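Local coordinates for protein putative 6-phosphogluconolactonase (Neisseria gonorrhoeae, PDB 3LHI) that probably hydrolyses 6-phosphogluconolactone to 6-phosphogluconate, the second step of the oxidative pentose phosphate pathway, at residues A[177-180]-A[181-184]; A[57-60]-A[61-64]. All blocks are in the same frame, centred on the assembly; numbering follows the deposited sequence. Where two conformers were deposited one is given.

Interaction 1. Residues A[177-180]-A[181-184]; sequences SMTL and DAIA
Thr179 and Ala182 face each other where the chain leaves strand 175-178 and coils at once into the short helix 180-184. Two backbone bonds span the first turn: Ile183 N gives its hydrogen to Thr179 O at 3.0 Å, and Ala184 N does the same to Leu180 O at 2.9 Å. Thr179 sits at the N-cap, where its hydroxyl accepts a third bond, from Ala182 N to Thr179 OG1 (3.1 Å, 160° at the hydrogen). The chi1 of 62° tucks OG1 between the residue's own backbone N and carbonyl carbon, turned back over the start of the helix. The same hydroxyl is also hydrogen-bonded to Val161 O, which ties the cap to the residues leading into strand 163-166. One residue earlier, Met178, a selenomethionine, bends at chi3 (74°) and lays its CE against Ala182 CB at 3.7 Å. Closer to the backbone, Met178 CB meets Ile183 CG1 at 4.2 Å, and both side chains also pack on Leu131 of strand 130-133. Ile183 CG1 in turn lies 3.3 Å from Thr179 O, beside the bond that this carbonyl receives. The whole is a threonine N-cap at a tight strand-to-helix junction, with a small apolar contact linking the strand's end to the helix.

Interaction 2. Residues A[57-60]-A[61-64]; sequences DLDW and KNVG
Asp59 binds both Lys61 and Asn62 across a tight turn leading into strand 63-71, and is itself the centre of an inverse gamma turn. From its CB the chain runs to CG, set anti to the backbone N (chi1 -171°), which brings the carboxylate over the residues that follow. Asp59 CG lies 3.6 Å from both Lys61 NZ and Asn62 ND2, one for each oxygen. In the conformer given, one of two deposited for this lysine, OD1 takes the ammonium on its syn side in a salt bridge, Lys61 NZ to Asp59 OD1 being 2.7 Å; the lysine chain curls round to reach it, with its CG 3.3 Å from the same OD1. OD2 is met from above the carboxylate plane by Asn62 ND2 at 2.8 Å, carboxylate and amide standing nearly perpendicular (87°). The backbone repeats the Asp59-Asn62 link, Asn62 N donating to Asp59 O at 2.9 Å; one residue on, Val63 N donates to Trp60 O. On the apolar side Val63 CB approaches Trp60 CE3 at 3.9 Å, Leu58 CB lies over one face of the indole, and Trp60 NE1 is hydrogen-bonded to Lys56 O. With the lysine so placed, a water donates to Asp59 OD2 and accepts from Lys61 NZ, the latter at 3.0 Å.

How the interactions relate
Interactions 1 and 2 follow one another along the chain, 57-64 well before 177-184, and do not touch: their centres lie 24 Å apart and their nearest atoms about 11 Å. What joins them is the mixed sheet, where strands 63-71 and 175-178 are antiparallel neighbours and Met178 shares a backbone bond with Ala68. The two sites handle opposite events, since 57-64 brings the chain into a strand whereas 177-184 takes it out of one into a helix. Interaction 2 is also farther out, 18 Å from the chain centre against 10 Å, and has one water bridging its charged side chains. Neither contact includes a ligand or metal among the partners described.

Interaction 1. Residues A[177-180]-A[181-184]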
ATOM      1  N   SER A 177       6.330  -2.217  -7.218  1.00 10.40           N
ATOM      2  CA  SER A 177       6.032  -2.441  -5.799  1.00 10.58           C
ATOM      3  C   SER A 177       7.043  -1.787  -4.913  1.00 10.12           C
ATOM      4  O   SER A 177       8.249  -1.774  -5.187  1.00 11.15           O
ATOM      5  CB  SER A 177       6.035  -3.898  -5.470  1.00 11.04           C
ATOM      6  OG  SER A 177       5.532  -4.205  -4.195  1.00 11.42           O
HETATM    7  N   MSE A 178       6.559  -1.289  -3.777  1.00 10.03           N
HETATM    8  CA  MSE A 178       7.475  -1.076  -2.662  1.00 10.03           C
HETATM    9  C   MSE A 178       8.165  -2.410  -2.332  1.00 10.84           C
HETATM   10  O   MSE A 178       7.588  -3.509  -2.383  1.00 10.94           O
HETATM   11  CB  MSE A 178       6.699  -0.587  -1.452  1.00 10.30           C
HETATM   12  CG  MSE A 178       6.299   0.881  -1.503  1.00 11.26           C
HETATM   13 SE   MSE A 178       5.299   1.517  -0.001  0.75 11.58          SE
HETATM   14  CE  MSE A 178       6.704   1.605   1.280  1.00 10.92           C
ATOM     15  N   THR A 179       9.397  -2.294  -1.914  1.00 10.49           N
ATOM     16  CA  THR A 179      10.189  -3.407  -1.461  1.00  9.93           C
ATOM     17  C   THR A 179       9.941  -3.744  -0.008  1.00  9.35           C
ATOM     18  O   THR A 179       9.340  -2.925   0.750  1.00 10.78           O
ATOM     19  CB  THR A 179      11.675  -3.123  -1.672  1.00 10.59           C
ATOM     20  OG1 THR A 179      11.980  -1.969  -0.856  1.00 11.42           O
ATOM     21  CG2 THR A 179      12.051  -2.913  -3.128  1.00 12.54           C
ATOM     22  N   LEU A 180      10.368  -4.901   0.455  1.00 10.80           N
ATOM     23  CA  LEU A 180      10.298  -5.226   1.860  1.00 10.65           C
ATOM     24  C   LEU A 180      10.994  -4.170   2.733  1.00 10.79           C
ATOM     25  O   LEU A 180      10.463  -3.770   3.776  1.00 11.50           O
ATOM     26  CB  LEU A 180      10.856  -6.618   2.111  1.00 11.96           C
ATOM     27  CG  LEU A 180      10.795  -7.107   3.538  1.00 13.25           C
ATOM     28  CD1 LEU A 180       9.404  -7.129   4.147  1.00 15.11           C
ATOM     29  CD2 LEU A 180      11.464  -8.486   3.608  1.00 16.47           C
ATOM     30  N   ASP A 181      12.166  -3.724   2.278  1.00 10.88           N
ATOM     31  CA  ASP A 181      12.916  -2.684   3.025  1.00 11.86           C
ATOM     32  C   ASP A 181      12.105  -1.426   3.163  1.00 11.75           C
ATOM     33  O   ASP A 181      12.082  -0.806   4.242  1.00 11.85           O
ATOM     34  CB  ASP A 181      14.254  -2.414   2.320  1.00 12.48           C
ATOM     35  CG  ASP A 181      15.064  -1.342   2.989  1.00 13.70           C
ATOM     36  OD1 ASP A 181      14.910  -0.164   2.612  1.00 14.69           O
ATOM     37  OD2 ASP A 181      15.865  -1.716   3.843  1.00 14.54           O
ATOM     38  N   ALA A 182      11.491  -0.980   2.093  1.00 10.90           N
ATOM     39  CA  ALA A 182      10.705   0.241   2.107  1.00 11.22           C
ATOM     40  C   ALA A 182       9.534   0.111   3.079  1.00 10.84           C
ATOM     41  O   ALA A 182       9.245   1.059   3.828  1.00 11.97           O
ATOM     42  CB  ALA A 182      10.196   0.615   0.677  1.00 12.22           C
ATOM     43  N   ILE A 183       8.862  -1.029   3.063  1.00  9.60           N
ATOM     44  CA  ILE A 183       7.754  -1.265   3.981  1.00 10.36           C
ATOM     45  C   ILE A 183       8.209  -1.255   5.399  1.00 11.90           C
ATOM     46  O   ILE A 183       7.619  -0.578   6.259  1.00 12.41           O
ATOM     47  CB  ILE A 183       7.041  -2.626   3.633  1.00 11.00           C
ATOM     48  CG1 ILE A 183       6.417  -2.528   2.257  1.00 10.47           C
ATOM     49  CG2 ILE A 183       6.066  -3.057   4.730  1.00 11.97           C
ATOM     50  CD1 ILE A 183       5.890  -3.909   1.691  1.00 12.84           C
ATOM     51  N   ALA A 184       9.310  -1.969   5.669  1.00 12.71           N
ATOM     52  CA  ALA A 184       9.799  -2.142   7.023  1.00 13.97           C
ATOM     53  C   ALA A 184      10.246  -0.816   7.650  1.00 13.13           C
ATOM     54  O   ALA A 184      10.207  -0.710   8.885  1.00 17.77           O
ATOM     55  CB  ALA A 184      10.934  -3.148   7.058  1.00 15.06           C
TER

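Interaction 2. Residues A[57-60]-A[61-64]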
ATOM      1  N   ASP A  57     -10.504  16.470   8.272  1.00 17.62           N
ATOM      2  CA  ASP A  57     -10.044  17.868   8.154  1.00 19.54           C
ATOM      3  C   ASP A  57      -8.608  18.013   8.567  1.00 20.66           C
ATOM      4  O   ASP A  57      -8.280  18.743   9.469  1.00 28.37           O
ATOM      5  CB  ASP A  57     -10.965  18.839   8.893  1.00 25.80           C
ATOM      6  CG  ASP A  57     -10.859  20.313   8.377  1.00 31.36           C
ATOM      7  OD1 ASP A  57     -10.437  20.648   7.203  1.00 28.37           O
ATOM      8  OD2 ASP A  57     -11.306  21.167   9.169  1.00 40.09           O
ATOM      9  N   LEU A  58      -7.731  17.337   7.849  1.00 16.85           N
ATOM     10  CA  LEU A  58      -6.282  17.396   7.990  1.00 16.47           C
ATOM     11  C   LEU A  58      -5.737  18.473   7.073  1.00 16.10           C
ATOM     12  O   LEU A  58      -6.343  18.894   6.093  1.00 14.87           O
ATOM     13  CB  LEU A  58      -5.647  16.026   7.519  1.00 18.77           C
ATOM     14  CG  LEU A  58      -5.930  14.814   8.382  1.00 20.67           C
ATOM     15  CD1 LEU A  58      -5.352  13.573   7.807  1.00 21.09           C
ATOM     16  CD2 LEU A  58      -5.412  15.031   9.827  1.00 29.14           C
ATOM     17  N   ASP A  59      -4.485  18.849   7.317  1.00 14.95           N
ATOM     18  CA  ASP A  59      -3.780  19.801   6.449  1.00 14.77           C
ATOM     19  C   ASP A  59      -3.250  19.095   5.205  1.00 13.15           C
ATOM     20  O   ASP A  59      -2.029  18.891   4.973  1.00 13.77           O
ATOM     21  CB  ASP A  59      -2.611  20.430   7.233  1.00 15.60           C
ATOM     22  CG  ASP A  59      -1.958  21.584   6.518  1.00 18.73           C
ATOM     23  OD1 ASP A  59      -2.522  22.156   5.577  1.00 19.70           O
ATOM     24  OD2 ASP A  59      -0.811  21.914   6.956  1.00 21.14           O
ATOM     25  N   TRP A  60      -4.184  18.674   4.360  1.00 13.16           N
ATOM     26  CA  TRP A  60      -3.845  17.809   3.227  1.00 12.28           C
ATOM     27  C   TRP A  60      -2.891  18.389   2.209  1.00 11.17           C
ATOM     28  O   TRP A  60      -2.177  17.664   1.553  1.00 12.65           O
ATOM     29  CB  TRP A  60      -5.145  17.359   2.539  1.00 13.23           C
ATOM     30  CG  TRP A  60      -5.945  16.358   3.292  1.00 11.29           C
ATOM     31  CD1 TRP A  60      -7.151  16.563   3.898  1.00 11.94           C
ATOM     32  CD2 TRP A  60      -5.650  14.957   3.458  1.00 11.28           C
ATOM     33  NE1 TRP A  60      -7.627  15.389   4.436  1.00 12.99           N
ATOM     34  CE2 TRP A  60      -6.744  14.383   4.150  1.00 11.64           C
ATOM     35  CE3 TRP A  60      -4.614  14.125   3.020  1.00 11.31           C
ATOM     36  CZ2 TRP A  60      -6.789  13.045   4.475  1.00 13.09           C
ATOM     37  CZ3 TRP A  60      -4.662  12.770   3.371  1.00 13.06           C
ATOM     38  CH2 TRP A  60      -5.752  12.250   4.066  1.00 11.58           C
ATOM     39  N   LYS A  61      -2.850  19.720   2.083  0.50 12.93           N
ATOM     40  CA  LYS A  61      -1.892  20.318   1.165  0.50 13.86           C
ATOM     41  C   LYS A  61      -0.435  19.999   1.528  0.50 13.22           C
ATOM     42  O   LYS A  61       0.440  20.107   0.658  0.50 15.26           O
ATOM     43  CB  LYS A  61      -2.064  21.827   1.095  0.50 14.92           C
ATOM     44  CG  LYS A  61      -1.695  22.540   2.362  0.50 15.13           C
ATOM     45  CD  LYS A  61      -1.891  24.052   2.272  0.50 18.00           C
ATOM     46  CE  LYS A  61      -1.248  24.830   3.422  0.50 16.02           C
ATOM     47  NZ  LYS A  61      -1.911  24.663   4.724  0.50 19.82           N
ATOM     48  N   ASN A  62      -0.195  19.628   2.787  1.00 13.67           N
ATOM     49  CA  ASN A  62       1.121  19.208   3.246  1.00 14.01           C
ATOM     50  C   ASN A  62       1.269  17.709   3.355  1.00 14.02           C
ATOM     51  O   ASN A  62       2.197  17.230   4.012  1.00 14.07           O
ATOM     52  CB  ASN A  62       1.435  19.921   4.575  1.00 14.25           C
ATOM     53  CG  ASN A  62       1.838  21.377   4.327  1.00 16.95           C
ATOM     54  OD1 ASN A  62       2.617  21.666   3.409  1.00 18.70           O
ATOM     55  ND2 ASN A  62       1.253  22.292   5.073  1.00 19.14           N
ATOM     56  N   VAL A  63       0.369  16.958   2.723  1.00 12.02           N
ATOM     57  CA  VAL A  63       0.432  15.502   2.710  1.00 10.91           C
ATOM     58  C   VAL A  63       0.623  15.050   1.280  1.00 11.86           C
ATOM     59  O   VAL A  63      -0.124  15.448   0.366  1.00 13.70           O
ATOM     60  CB  VAL A  63      -0.847  14.890   3.278  1.00 11.13           C
ATOM     61  CG1 VAL A  63      -0.785  13.346   3.225  1.00 13.39           C
ATOM     62  CG2 VAL A  63      -1.092  15.393   4.698  1.00 13.42           C
ATOM     63  N   GLY A  64       1.637  14.233   1.050  1.00 11.86           N
ATOM     64  CA  GLY A  64       1.806  13.538  -0.223  1.00 12.10           C
ATOM     65  C   GLY A  64       1.122  12.200  -0.137  1.00 11.29           C
ATOM     66  O   GLY A  64       1.185  11.566   0.902  1.00 13.39           O
TER
HETATM   67  O   HOH W   1      -0.595  24.808   7.404  1.00 66.25           O